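PDB 6SXJ: spectinomycin 9-adenylyltransferase from Enterococcus faecalis, which transfers the adenylyl group of ATP to the 9-hydroxyl of spectinomycin, releasing diphosphate and making the bacterium resistant to this antibiotic but not to streptomycin. Local coordinates for residues A[50-55]-A[90-95]; A[6-11]-A[81-86]; A[208-213]-A[246-251]; A[57-62]-A[119-124]; A[134-139]-A[198-203]. All blocks are in the same frame, centred on the assembly; numbering follows the deposited sequence.

Contact 1 of 5, residues A[50-55]-A[90-95]; sequences LVVVSE and IIQQEM
Val52 and Ile90 cross obliquely on one face of the sheet, CG2 of Val52 lying 3.8 Å from CG1 of Ile90 with the Ile90 CD1 methyl close behind. Ile90 holds CG1 between its backbone N and carbonyl carbon (chi1 51°), which sets CG1 against Val52. The other methyl of Val52, CG1, touches CB of Gln92. On the opposite face Val53 and Ile91 meet in the same way, CG2 of Val53 being 3.9 Å from CG1 of Ile91. Beyond the strand end the two branches of Ile91 divide: CG2 lies against the Ser54 carbonyl, and CD1 reaches the carbonyl carbon of Glu55. Between the two faces runs a parallel ladder, in which Ile90 N donates to Val51 O (2.9 Å), Val53 N to Ile90 O (3.0 Å) and Gln92 N to Val53 O (3.1 Å). Strands 47-53 and 85-91 are neighbours in the mixed sheet of the nucleotidyltransferase domain, joined through helix 59-69 as a beta-alpha-beta unit. Leu130 and Leu134 of helix 130-139 pack on Ile90, whereas Ile89 touches Val53 on the other face. Backbone bonding therefore fixes the register, and aliphatic contacts on both faces shield the polar ladder within a largely buried region.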
# COMPACT_ATOMS: atom_id res chain seq x y z
N LEU A 50 4.32 -3.88 8.01
CA LEU A 50 4.63 -5.22 7.53
C LEU A 50 4.98 -6.08 8.74
O LEU A 50 5.85 -5.70 9.54
CB LEU A 50 5.78 -5.21 6.53
CG LEU A 50 6.09 -6.55 5.86
CD1 LEU A 50 4.98 -6.92 4.91
CD2 LEU A 50 7.41 -6.47 5.14
N VAL A 51 4.30 -7.21 8.88
CA VAL A 51 4.48 -8.12 10.00
C VAL A 51 4.87 -9.48 9.47
O VAL A 51 4.30 -9.97 8.49
CB VAL A 51 3.19 -8.21 10.85
CG1 VAL A 51 3.36 -9.23 11.97
CG2 VAL A 51 2.81 -6.85 11.40
N VAL A 52 5.85 -10.10 10.12
CA VAL A 52 6.37 -11.40 9.70
C VAL A 52 6.16 -12.40 10.82
O VAL A 52 6.47 -12.11 11.99
CB VAL A 52 7.86 -11.32 9.32
CG1 VAL A 52 8.36 -12.68 8.85
CG2 VAL A 52 8.08 -10.27 8.24
N VAL A 53 5.66 -13.58 10.46
CA VAL A 53 5.31 -14.63 11.41
C VAL A 53 5.98 -15.92 10.95
O VAL A 53 6.50 -16.03 9.84
CB VAL A 53 3.79 -14.82 11.52
CG1 VAL A 53 3.15 -13.59 12.16
CG2 VAL A 53 3.18 -15.11 10.15
N SER A 54 5.95 -16.91 11.84
CA SER A 54 6.57 -18.20 11.55
C SER A 54 5.61 -19.17 10.88
O SER A 54 5.98 -19.84 9.91
CB SER A 54 7.11 -18.82 12.85
OG SER A 54 8.39 -18.31 13.16
N GLU A 55 4.38 -19.27 11.38
CA GLU A 55 3.39 -20.22 10.91
C GLU A 55 2.08 -19.52 10.62
O GLU A 55 1.85 -18.39 11.07
CB GLU A 55 3.15 -21.33 11.95
CG GLU A 55 4.37 -22.16 12.28
CD GLU A 55 4.50 -22.42 13.76
OE1 GLU A 55 3.45 -22.57 14.44
OE2 GLU A 55 5.64 -22.48 14.26
N ILE A 90 3.06 -11.64 6.45
CA ILE A 90 3.65 -12.68 5.63
C ILE A 90 4.29 -13.72 6.54
O ILE A 90 4.71 -13.42 7.67
CB ILE A 90 4.70 -12.13 4.64
CG1 ILE A 90 5.72 -11.25 5.38
CG2 ILE A 90 4.02 -11.34 3.53
CD1 ILE A 90 6.91 -10.88 4.54
N ILE A 91 4.32 -14.96 6.05
CA ILE A 91 5.04 -16.06 6.68
C ILE A 91 6.43 -16.09 6.08
O ILE A 91 6.59 -16.08 4.86
CB ILE A 91 4.32 -17.40 6.46
CG1 ILE A 91 2.86 -17.28 6.90
CG2 ILE A 91 5.02 -18.51 7.21
CD1 ILE A 91 2.17 -18.61 7.08
N GLN A 92 7.46 -16.12 6.94
CA GLN A 92 8.82 -16.04 6.43
C GLN A 92 9.10 -17.17 5.44
O GLN A 92 9.67 -16.94 4.37
CB GLN A 92 9.83 -16.08 7.57
CG GLN A 92 11.23 -15.69 7.14
CD GLN A 92 12.27 -15.95 8.22
OE1 GLN A 92 11.93 -16.14 9.39
NE2 GLN A 92 13.54 -15.98 7.82
N GLN A 93 8.71 -18.39 5.79
CA GLN A 93 9.08 -19.55 4.98
C GLN A 93 8.37 -19.55 3.63
O GLN A 93 8.88 -20.13 2.67
CB GLN A 93 8.77 -20.84 5.75
CG GLN A 93 7.28 -21.03 6.05
CD GLN A 93 6.91 -22.49 6.25
OE1 GLN A 93 7.76 -23.38 6.19
NE2 GLN A 93 5.62 -22.74 6.48
N GLU A 94 7.21 -18.91 3.54
CA GLU A 94 6.46 -18.87 2.29
C GLU A 94 7.12 -17.98 1.25
O GLU A 94 6.69 -18.00 0.09
CB GLU A 94 5.04 -18.39 2.54
CG GLU A 94 4.22 -19.38 3.34
CD GLU A 94 2.75 -19.06 3.32
OE1 GLU A 94 2.44 -17.89 3.04
OE2 GLU A 94 1.94 -19.98 3.58
N MET A 95 8.14 -17.21 1.62
CA MET A 95 8.82 -16.35 0.67
C MET A 95 10.03 -17.00 0.02
O MET A 95 10.59 -16.44 -0.92
CB MET A 95 9.25 -15.04 1.33
CG MET A 95 8.26 -14.43 2.32
SD MET A 95 6.53 -14.36 1.80
CE MET A 95 6.64 -13.29 0.38

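Contact 2 of 5, residues A[6-11]-A[81-86]; sequences LNTYEQ and NLRYIE
Gln11 meets the backbone of Arg83 with both ends of its amide. OE1 accepts from Arg83 N at 3.0 Å, the donor tilted 25° from the carbonyl plane, while NE2 donates to Arg83 O at 3.1 Å in an almost straight bond of 176°. NE2 also donates to Ile72 O, so three bonds grip this buried amide and fix its rotation. CD2 of Leu82 presses on the same group, 3.4 Å from Gln11 CD, and Ile85 adds its CD1 beside NE2. Here the first turn of helix 8-23 packs against the residues that lead into strand 85-91, beside strand 47-53 of the nucleotidyltransferase sheet; Asn7 and Glu10 fit a capping box, though the modelled place of Asn7 OD1 is doubtful. Arg83, extended from CG to NE, crosses Gln11 at about a right angle and carries its guanidinium to Thr8. OG1 of Thr8 lies at the guanidinium edge, in its plane, and takes a short bond from NE at 2.6 Å plus a weak one from NH2. At the other end of the group, NH1 donates to the carbonyls of Lys42 and Ser45. Toward solvent the contact thins to an apolar touch, CB of exposed Leu6 standing 3.7 Å from CD2 of the partly exposed Leu82.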
# COMPACT_ATOMS: atom_id res chain seq x y z
N LEU A 6 -7.23 9.57 19.68
CA LEU A 6 -5.93 8.91 19.71
C LEU A 6 -4.91 9.68 18.87
O LEU A 6 -5.23 10.30 17.85
CB LEU A 6 -6.04 7.47 19.20
CG LEU A 6 -6.25 6.38 20.26
CD1 LEU A 6 -6.12 5.00 19.62
CD2 LEU A 6 -5.28 6.50 21.42
N ASN A 7 -3.66 9.63 19.31
CA ASN A 7 -2.56 10.33 18.66
C ASN A 7 -1.80 9.38 17.72
O ASN A 7 -1.94 8.16 17.76
CB ASN A 7 -1.58 10.91 19.70
CG ASN A 7 -1.03 9.83 20.59
OD1 ASN A 7 -1.63 8.78 20.62
ND2 ASN A 7 0.08 10.04 21.30
N THR A 8 -0.92 9.96 16.91
CA THR A 8 -0.09 9.12 16.07
C THR A 8 0.72 8.13 16.92
O THR A 8 0.94 6.98 16.52
CB THR A 8 0.85 9.97 15.22
OG1 THR A 8 0.11 10.78 14.29
CG2 THR A 8 1.82 9.08 14.46
N TYR A 9 1.18 8.58 18.09
CA TYR A 9 2.05 7.75 18.91
C TYR A 9 1.29 6.60 19.54
O TYR A 9 1.81 5.47 19.61
CB TYR A 9 2.73 8.60 19.99
CG TYR A 9 3.50 7.77 20.99
CD1 TYR A 9 4.83 7.41 20.76
CD2 TYR A 9 2.90 7.33 22.16
CE1 TYR A 9 5.54 6.64 21.67
CE2 TYR A 9 3.61 6.56 23.09
CZ TYR A 9 4.92 6.22 22.83
OH TYR A 9 5.61 5.45 23.73
N GLU A 10 0.06 6.84 20.02
CA GLU A 10 -0.71 5.74 20.59
C GLU A 10 -1.18 4.78 19.49
O GLU A 10 -1.28 3.57 19.71
CB GLU A 10 -1.92 6.26 21.38
CG GLU A 10 -1.64 6.97 22.70
CD GLU A 10 -2.83 7.83 23.14
OE1 GLU A 10 -3.37 8.61 22.31
OE2 GLU A 10 -3.25 7.73 24.31
N GLN A 11 -1.52 5.32 18.31
CA GLN A 11 -1.89 4.46 17.18
C GLN A 11 -0.83 3.39 16.96
O GLN A 11 -1.12 2.19 16.99
CB GLN A 11 -2.06 5.30 15.91
CG GLN A 11 -3.39 6.00 15.79
CD GLN A 11 -3.76 6.29 14.37
OE1 GLN A 11 -3.34 7.31 13.82
NE2 GLN A 11 -4.56 5.39 13.75
N ASN A 81 -9.04 12.93 13.06
CA ASN A 81 -7.63 13.21 12.83
C ASN A 81 -6.79 11.94 12.85
O ASN A 81 -5.56 12.01 12.70
CB ASN A 81 -7.10 14.19 13.89
CG ASN A 81 -7.97 15.44 13.99
OD1 ASN A 81 -7.63 16.49 13.45
ND2 ASN A 81 -9.09 15.32 14.69
N LEU A 82 -7.41 10.78 13.05
CA LEU A 82 -6.69 9.52 13.02
C LEU A 82 -6.06 9.29 11.64
O LEU A 82 -6.41 9.94 10.65
CB LEU A 82 -7.62 8.36 13.34
CG LEU A 82 -7.90 7.98 14.79
CD1 LEU A 82 -8.92 6.81 14.76
CD2 LEU A 82 -6.66 7.59 15.53
N ARG A 83 -5.12 8.36 11.59
CA ARG A 83 -4.52 7.93 10.34
C ARG A 83 -5.09 6.56 9.94
O ARG A 83 -5.54 5.79 10.79
CB ARG A 83 -3.00 7.84 10.46
CG ARG A 83 -2.36 9.06 11.13
CD ARG A 83 -0.88 8.83 11.42
NE ARG A 83 -0.19 10.04 11.85
CZ ARG A 83 0.40 10.90 11.02
NH1 ARG A 83 0.37 10.69 9.72
NH2 ARG A 83 1.02 11.97 11.51
N TYR A 84 -5.05 6.27 8.65
CA TYR A 84 -5.38 4.92 8.19
C TYR A 84 -4.28 3.97 8.63
O TYR A 84 -3.09 4.27 8.49
CB TYR A 84 -5.51 4.87 6.67
CG TYR A 84 -6.73 5.56 6.10
CD1 TYR A 84 -8.01 5.15 6.45
CD2 TYR A 84 -6.59 6.60 5.20
CE1 TYR A 84 -9.11 5.78 5.92
CE2 TYR A 84 -7.68 7.23 4.67
CZ TYR A 84 -8.94 6.82 5.03
OH TYR A 84 -10.04 7.46 4.48
N ILE A 85 -4.66 2.81 9.14
CA ILE A 85 -3.74 1.71 9.38
C ILE A 85 -3.90 0.69 8.25
O ILE A 85 -5.00 0.23 7.97
CB ILE A 85 -3.99 1.05 10.74
CG1 ILE A 85 -3.61 2.02 11.88
CG2 ILE A 85 -3.17 -0.22 10.88
CD1 ILE A 85 -4.04 1.53 13.20
N GLU A 86 -2.78 0.33 7.63
CA GLU A 86 -2.70 -0.77 6.68
C GLU A 86 -1.66 -1.74 7.22
O GLU A 86 -0.55 -1.33 7.56
CB GLU A 86 -2.31 -0.25 5.30
CG GLU A 86 -2.88 -1.01 4.14
CD GLU A 86 -2.65 -0.26 2.85
OE1 GLU A 86 -3.28 0.81 2.65
OE2 GLU A 86 -1.81 -0.71 2.05

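Contact 3 of 5, residues A[208-213]-A[246-251]; sequences NAVAES and NYLNNR
Arg251 reaches across to Val210 and Ser213 from one turn of helix 241-253 beyond Tyr247. Its CB points toward segment 208-213, and CG stands anti to the backbone N (chi1 -168°). Ile192 of helix 181-196 touches this side chain; a bend at chi3 then places NE. That nitrogen donates to Tyr247 OH at 3.2 Å, the oxygen 13° out of the guanidinium plane, and lies 4.5 Å from CG1 of Val210. At the tip, NH2 rests against Ser213, 3.3 Å from CB and 3.2 Å from OG, but the angle is too poor for a hydrogen bond to that hydroxyl. Ser213 OG instead turns back to donate to Val210 O at 2.8 Å. This corner belongs to the helical C-terminal aminoglycoside adenylyltransferase domain, where helices 203-212 and 241-253 face each other with helix 181-196 supplying Cys189, Leu188 and Ile192 to the interface. Tyr247 OH is hydrogen-bonded to Ser214 OG as well, and the ring stacks with His218. Deeper in, Val210 CG1 and Leu248 CD2 make a light apolar contact at 4.2 Å.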
# COMPACT_ATOMS: atom_id res chain seq x y z
N ASN A 208 2.72 15.70 -9.48
CA ASN A 208 3.29 16.94 -9.99
C ASN A 208 4.63 16.72 -10.68
O ASN A 208 5.00 17.55 -11.53
CB ASN A 208 3.45 17.95 -8.85
CG ASN A 208 2.21 18.03 -7.97
OD1 ASN A 208 1.66 17.01 -7.56
ND2 ASN A 208 1.75 19.24 -7.69
N ALA A 209 5.34 15.64 -10.37
CA ALA A 209 6.57 15.34 -11.10
C ALA A 209 6.27 14.83 -12.50
O ALA A 209 6.96 15.20 -13.46
CB ALA A 209 7.39 14.31 -10.32
N VAL A 210 5.25 13.99 -12.65
CA VAL A 210 4.93 13.45 -13.98
C VAL A 210 4.14 14.46 -14.80
O VAL A 210 4.33 14.56 -16.02
CB VAL A 210 4.17 12.11 -13.85
CG1 VAL A 210 3.92 11.51 -15.23
CG2 VAL A 210 4.93 11.14 -12.96
N ALA A 211 3.23 15.21 -14.16
CA ALA A 211 2.47 16.22 -14.87
C ALA A 211 3.39 17.21 -15.57
O ALA A 211 3.09 17.68 -16.68
CB ALA A 211 1.53 16.95 -13.91
N GLU A 212 4.52 17.54 -14.95
CA GLU A 212 5.48 18.47 -15.55
C GLU A 212 5.97 17.96 -16.89
O GLU A 212 6.12 18.74 -17.84
CB GLU A 212 6.64 18.69 -14.58
CG GLU A 212 7.98 19.04 -15.21
CD GLU A 212 9.06 19.34 -14.16
OE1 GLU A 212 8.78 19.16 -12.95
OE2 GLU A 212 10.18 19.74 -14.54
N SER A 213 6.20 16.65 -17.00
CA SER A 213 6.73 16.06 -18.22
C SER A 213 5.64 15.63 -19.19
O SER A 213 5.91 14.84 -20.10
CB SER A 213 7.60 14.85 -17.86
OG SER A 213 6.94 14.04 -16.91
N ASN A 246 -4.98 6.61 -20.82
CA ASN A 246 -4.34 6.07 -22.01
C ASN A 246 -2.93 6.63 -22.16
O ASN A 246 -1.97 5.88 -22.38
CB ASN A 246 -5.18 6.39 -23.25
CG ASN A 246 -6.48 5.61 -23.27
OD1 ASN A 246 -6.64 4.62 -22.56
ND2 ASN A 246 -7.43 6.06 -24.10
N TYR A 247 -2.79 7.95 -22.03
CA TYR A 247 -1.47 8.57 -22.14
C TYR A 247 -0.49 7.98 -21.12
O TYR A 247 0.62 7.57 -21.47
CB TYR A 247 -1.58 10.08 -21.94
CG TYR A 247 -0.24 10.72 -21.65
CD1 TYR A 247 0.69 10.89 -22.67
CD2 TYR A 247 0.10 11.14 -20.37
CE1 TYR A 247 1.92 11.46 -22.43
CE2 TYR A 247 1.34 11.72 -20.11
CZ TYR A 247 2.24 11.87 -21.15
OH TYR A 247 3.47 12.44 -20.93
N LEU A 248 -0.89 7.95 -19.85
CA LEU A 248 -0.00 7.44 -18.81
C LEU A 248 0.32 5.97 -19.03
O LEU A 248 1.46 5.54 -18.80
CB LEU A 248 -0.64 7.64 -17.44
CG LEU A 248 -0.83 9.11 -17.04
CD1 LEU A 248 -1.61 9.24 -15.75
CD2 LEU A 248 0.54 9.75 -16.93
N ASN A 249 -0.67 5.19 -19.46
CA ASN A 249 -0.43 3.77 -19.69
C ASN A 249 0.57 3.55 -20.82
O ASN A 249 1.53 2.79 -20.68
CB ASN A 249 -1.76 3.07 -20.00
CG ASN A 249 -1.63 1.56 -20.00
OD1 ASN A 249 -1.06 0.97 -19.09
ND2 ASN A 249 -2.17 0.92 -21.03
N ASN A 250 0.35 4.21 -21.96
CA ASN A 250 1.28 4.07 -23.07
C ASN A 250 2.67 4.56 -22.68
O ASN A 250 3.67 3.87 -22.91
CB ASN A 250 0.75 4.82 -24.29
CG ASN A 250 -0.40 4.08 -24.97
OD1 ASN A 250 -1.47 4.66 -25.20
ND2 ASN A 250 -0.20 2.80 -25.28
N ARG A 251 2.76 5.74 -22.07
CA ARG A 251 4.04 6.20 -21.52
C ARG A 251 4.69 5.13 -20.66
O ARG A 251 5.90 4.90 -20.75
CB ARG A 251 3.81 7.49 -20.72
CG ARG A 251 5.06 8.26 -20.32
CD ARG A 251 4.68 9.29 -19.27
NE ARG A 251 5.47 10.51 -19.31
CZ ARG A 251 6.76 10.57 -19.00
NH1 ARG A 251 7.41 9.47 -18.63
NH2 ARG A 251 7.41 11.73 -19.06

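Contact 4 of 5, residues A[57-62]-A[119-124]; sequences LTDQSK and GYIPQK
The carboxylate of Asp59 and the amide of Gln123 lie almost coplanar, their planes 10° apart, as the side chains cross at about a right angle. NE2 of Gln123 donates to OD1 of Asp59 at 2.6 Å, approaching on the syn side and tilted somewhat out of the carboxylate plane; the bond is bent, with 133° at the hydrogen. Within the loop, Pro122 N lies over one face of the Tyr120 ring, toward its rim. CG1 of Ile121 lies 3.5 Å from the same OD1. Ile121 carries CG1 anti to its backbone N (chi1 178°), and CD1 continues onto the helix, where it meets Asp59 O at 3.5 Å and Lys62 CB at 3.6 Å. Lys62, extended beyond CG, runs past this isoleucine to give NZ to the carbonyl of Pro122 at 2.9 Å. The contact joins the first turn of helix 59-69, N-capped by Thr58, to the loop between helix 113-117 and strand 125-126. Phe106 of strand 103-108 touches both Lys62 and Pro122. Polar bonds thus flank a small aliphatic patch: Asp59 and Gln123 bond on the exposed side, while the ammonium of the buried Lys62 is held by a backbone oxygen, its charge probably partly balanced by Glu105 in a long, weak ion pair.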
# COMPACT_ATOMS: atom_id res chain seq x y z
N LEU A 57 -1.86 -18.28 10.63
CA LEU A 57 -2.73 -17.84 11.71
C LEU A 57 -4.09 -18.50 11.58
O LEU A 57 -4.65 -18.59 10.48
CB LEU A 57 -2.89 -16.32 11.68
CG LEU A 57 -1.62 -15.48 11.54
CD1 LEU A 57 -1.97 -14.03 11.85
CD2 LEU A 57 -0.52 -15.98 12.45
N THR A 58 -4.61 -18.98 12.71
CA THR A 58 -5.96 -19.50 12.73
C THR A 58 -6.93 -18.42 12.27
O THR A 58 -6.62 -17.23 12.27
CB THR A 58 -6.33 -19.97 14.14
OG1 THR A 58 -6.30 -18.85 15.04
CG2 THR A 58 -5.36 -21.03 14.63
N ASP A 59 -8.12 -18.85 11.83
CA ASP A 59 -9.15 -17.88 11.49
C ASP A 59 -9.64 -17.13 12.72
O ASP A 59 -10.26 -16.07 12.57
CB ASP A 59 -10.30 -18.58 10.79
CG ASP A 59 -10.03 -18.79 9.32
OD1 ASP A 59 -10.82 -18.30 8.50
OD2 ASP A 59 -9.00 -19.42 9.00
N GLN A 60 -9.39 -17.65 13.91
CA GLN A 60 -9.66 -16.89 15.12
C GLN A 60 -8.71 -15.70 15.23
O GLN A 60 -9.15 -14.56 15.41
CB GLN A 60 -9.52 -17.78 16.36
CG GLN A 60 -10.71 -18.68 16.61
CD GLN A 60 -10.58 -19.46 17.91
OE1 GLN A 60 -9.51 -19.47 18.53
NE2 GLN A 60 -11.66 -20.11 18.33
N SER A 61 -7.40 -15.95 15.11
CA SER A 61 -6.41 -14.89 15.28
C SER A 61 -6.65 -13.75 14.31
O SER A 61 -6.47 -12.57 14.66
CB SER A 61 -5.00 -15.46 15.11
OG SER A 61 -4.71 -16.41 16.11
N LYS A 62 -7.06 -14.06 13.08
CA LYS A 62 -7.33 -13.01 12.10
C LYS A 62 -8.53 -12.18 12.51
O LYS A 62 -8.52 -10.95 12.38
CB LYS A 62 -7.53 -13.61 10.71
CG LYS A 62 -6.36 -14.44 10.21
CD LYS A 62 -6.72 -15.21 8.95
CE LYS A 62 -5.54 -16.01 8.41
NZ LYS A 62 -5.79 -16.51 7.02
N GLY A 119 -18.58 -10.55 7.73
CA GLY A 119 -17.91 -11.75 8.14
C GLY A 119 -16.68 -12.11 7.33
O GLY A 119 -16.04 -13.13 7.61
N TYR A 120 -16.33 -11.31 6.32
CA TYR A 120 -15.19 -11.65 5.49
C TYR A 120 -13.94 -11.78 6.34
O TYR A 120 -13.70 -11.00 7.27
CB TYR A 120 -14.98 -10.62 4.40
CG TYR A 120 -13.69 -10.84 3.64
CD1 TYR A 120 -13.59 -11.88 2.72
CD2 TYR A 120 -12.57 -10.03 3.86
CE1 TYR A 120 -12.41 -12.10 2.02
CE2 TYR A 120 -11.40 -10.25 3.16
CZ TYR A 120 -11.32 -11.28 2.24
OH TYR A 120 -10.16 -11.51 1.54
N ILE A 121 -13.12 -12.77 6.01
CA ILE A 121 -11.98 -13.16 6.81
C ILE A 121 -10.82 -13.39 5.85
O ILE A 121 -10.85 -14.35 5.06
CB ILE A 121 -12.31 -14.42 7.64
CG1 ILE A 121 -11.09 -14.86 8.44
CG2 ILE A 121 -12.86 -15.52 6.72
CD1 ILE A 121 -10.96 -14.13 9.76
N PRO A 122 -9.78 -12.54 5.85
CA PRO A 122 -8.69 -12.73 4.88
C PRO A 122 -8.11 -14.14 4.95
O PRO A 122 -7.75 -14.64 6.02
CB PRO A 122 -7.67 -11.66 5.29
CG PRO A 122 -8.51 -10.57 5.90
CD PRO A 122 -9.61 -11.30 6.64
N GLN A 123 -8.06 -14.79 3.79
CA GLN A 123 -7.47 -16.11 3.64
C GLN A 123 -6.16 -15.97 2.88
O GLN A 123 -5.91 -14.96 2.22
CB GLN A 123 -8.42 -17.06 2.90
CG GLN A 123 -9.62 -17.47 3.73
CD GLN A 123 -9.24 -17.98 5.11
OE1 GLN A 123 -8.25 -18.71 5.26
NE2 GLN A 123 -10.00 -17.60 6.13
N LYS A 124 -5.31 -16.99 2.99
CA LYS A 124 -4.06 -16.99 2.24
C LYS A 124 -4.36 -16.71 0.78
O LYS A 124 -5.22 -17.36 0.17
CB LYS A 124 -3.34 -18.34 2.39
CG LYS A 124 -2.09 -18.46 1.53
CD LYS A 124 -0.94 -17.59 2.04
CE LYS A 124 -0.48 -17.97 3.45
NZ LYS A 124 -0.63 -19.43 3.74

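Contact 5 of 5, residues A[134-139]-A[198-203]; sequences LYQAKR and GKIIPK
Gln136 holds CG anti to its backbone N (chi1 180°) and stays extended beyond it, laying the whole side chain against Ile200; Ile200 in turn has CG1 anti to its carbonyl carbon (chi1 -66°), and the two cross at about a right angle. CD1 of Ile200 sits 3.5 Å from CB of Gln136, near the start of the chain, whereas CG2 lies 3.5 Å from NE2 at its end. Through these two methyls Ile200 touches the glutamine from CB to its amide, and NE2 finds its hydrogen-bond partner in OE2 of Glu38. Helix 130-139, whose Leu134 and Ala137 pack on Leu50 of the central sheet, here meets the connection between helices 181-196 and 203-212 of the C-terminal domain; Arg190 of the former helix also touches Ile200. Gly198, with positive phi, is where the chain leaves that helix. Without a hydrogen bond between the segments, its carbonyl O lies over one face of the Arg139 guanidinium, offset toward the rim and 4.0 Å from NH2, and near the plane of the Tyr135 ring at its edge, 3.9 Å from OH. Arg139 NH2 also stands 4.1 Å from CB of Lys199; both residues are exposed, and their like charges keep apart, NH2 of Arg139 being 5.5 Å from NZ of Lys199.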
# COMPACT_ATOMS: atom_id res chain seq x y z
N LEU A 134 7.14 -5.45 -0.53
CA LEU A 134 8.35 -6.07 0.01
C LEU A 134 9.60 -5.43 -0.57
O LEU A 134 10.61 -5.27 0.12
CB LEU A 134 8.33 -7.57 -0.26
CG LEU A 134 7.15 -8.36 0.33
CD1 LEU A 134 7.24 -9.83 -0.06
CD2 LEU A 134 7.12 -8.20 1.84
N TYR A 135 9.55 -5.06 -1.85
CA TYR A 135 10.68 -4.34 -2.44
C TYR A 135 10.85 -2.98 -1.77
O TYR A 135 11.97 -2.60 -1.39
CB TYR A 135 10.46 -4.17 -3.94
CG TYR A 135 11.57 -3.44 -4.64
CD1 TYR A 135 12.69 -4.12 -5.12
CD2 TYR A 135 11.51 -2.06 -4.83
CE1 TYR A 135 13.71 -3.44 -5.76
CE2 TYR A 135 12.52 -1.38 -5.47
CZ TYR A 135 13.62 -2.08 -5.93
OH TYR A 135 14.63 -1.40 -6.57
N GLN A 136 9.76 -2.24 -1.62
CA GLN A 136 9.81 -0.95 -0.93
C GLN A 136 10.29 -1.13 0.51
O GLN A 136 11.27 -0.49 0.93
CB GLN A 136 8.42 -0.31 -0.96
CG GLN A 136 8.32 1.03 -0.27
CD GLN A 136 7.00 1.74 -0.56
OE1 GLN A 136 6.02 1.10 -0.93
NE2 GLN A 136 6.99 3.05 -0.40
N ALA A 137 9.62 -1.99 1.27
CA ALA A 137 9.97 -2.18 2.67
C ALA A 137 11.42 -2.64 2.83
O ALA A 137 12.14 -2.17 3.71
CB ALA A 137 9.02 -3.18 3.32
N LYS A 138 11.86 -3.58 1.98
CA LYS A 138 13.20 -4.12 2.10
C LYS A 138 14.26 -3.04 1.95
O LYS A 138 15.33 -3.12 2.58
CB LYS A 138 13.42 -5.22 1.06
CG LYS A 138 14.64 -6.09 1.32
CD LYS A 138 14.49 -7.48 0.68
CE LYS A 138 15.78 -8.28 0.80
NZ LYS A 138 16.80 -7.87 -0.20
N ARG A 139 13.99 -2.01 1.15
CA ARG A 139 14.99 -0.96 0.93
C ARG A 139 14.97 0.08 2.03
O ARG A 139 16.03 0.64 2.36
CB ARG A 139 14.76 -0.29 -0.42
CG ARG A 139 15.15 -1.15 -1.62
CD ARG A 139 14.56 -0.60 -2.92
NE ARG A 139 15.14 0.69 -3.29
CZ ARG A 139 14.48 1.84 -3.30
NH1 ARG A 139 13.20 1.88 -2.95
NH2 ARG A 139 15.09 2.97 -3.66
N GLY A 198 13.92 4.29 -10.16
CA GLY A 198 14.06 3.09 -9.36
C GLY A 198 13.48 3.21 -7.96
O GLY A 198 13.45 2.23 -7.21
N LYS A 199 13.01 4.40 -7.61
CA LYS A 199 12.54 4.69 -6.27
C LYS A 199 11.03 4.89 -6.26
O LYS A 199 10.45 5.36 -7.24
CB LYS A 199 13.23 5.94 -5.71
CG LYS A 199 14.57 6.29 -6.36
CD LYS A 199 15.18 7.56 -5.76
CE LYS A 199 15.54 7.38 -4.29
NZ LYS A 199 16.64 8.29 -3.85
N ILE A 200 10.41 4.52 -5.15
CA ILE A 200 8.99 4.77 -4.93
C ILE A 200 8.85 6.09 -4.19
O ILE A 200 9.69 6.45 -3.36
CB ILE A 200 8.34 3.62 -4.13
CG1 ILE A 200 8.33 2.34 -4.96
CG2 ILE A 200 6.91 3.99 -3.73
CD1 ILE A 200 7.96 1.11 -4.17
N ILE A 201 7.78 6.83 -4.50
CA ILE A 201 7.53 8.10 -3.83
C ILE A 201 6.03 8.31 -3.66
O ILE A 201 5.23 7.55 -4.23
CB ILE A 201 8.16 9.28 -4.59
CG1 ILE A 201 7.23 9.77 -5.71
CG2 ILE A 201 9.52 8.90 -5.17
CD1 ILE A 201 7.81 10.91 -6.52
N PRO A 202 5.59 9.32 -2.91
CA PRO A 202 4.16 9.48 -2.64
C PRO A 202 3.40 9.95 -3.87
O PRO A 202 3.96 10.56 -4.78
CB PRO A 202 4.11 10.53 -1.52
CG PRO A 202 5.54 10.75 -1.08
CD PRO A 202 6.40 10.37 -2.25
N LYS A 203 2.10 9.65 -3.86
CA LYS A 203 1.27 9.94 -5.02
C LYS A 203 1.29 11.43 -5.37
O LYS A 203 1.58 11.81 -6.51
CB LYS A 203 -0.17 9.48 -4.77
CG LYS A 203 -0.31 8.03 -4.37
CD LYS A 203 -1.74 7.73 -3.94
CE LYS A 203 -2.36 6.63 -4.79
NZ LYS A 203 -3.84 6.55 -4.62

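Contact 1 is the buried one, a strand pairing sealed by aliphatic side chains, whereas contact 5 lies at the surface and contacts 2, 3 and 4 are partly buried. Contacts 1 and 2 share strand 85-91, their centres 25 Å apart; helix 59-69, used by contact 4, links the two strands paired in contact 1. A salt bridge from Glu94 OE2 to Lys124 NZ (2.6 Å) ties contact 1 to contact 4, while Leu134 of contact 5 packs on side chains of contact 1, Met95 among them. Side-chain hydrogen bonds to backbone mark contacts 2 and 4. Contacts 3 and 5 have no hydrogen bond between their segments and involve the C-terminal domain.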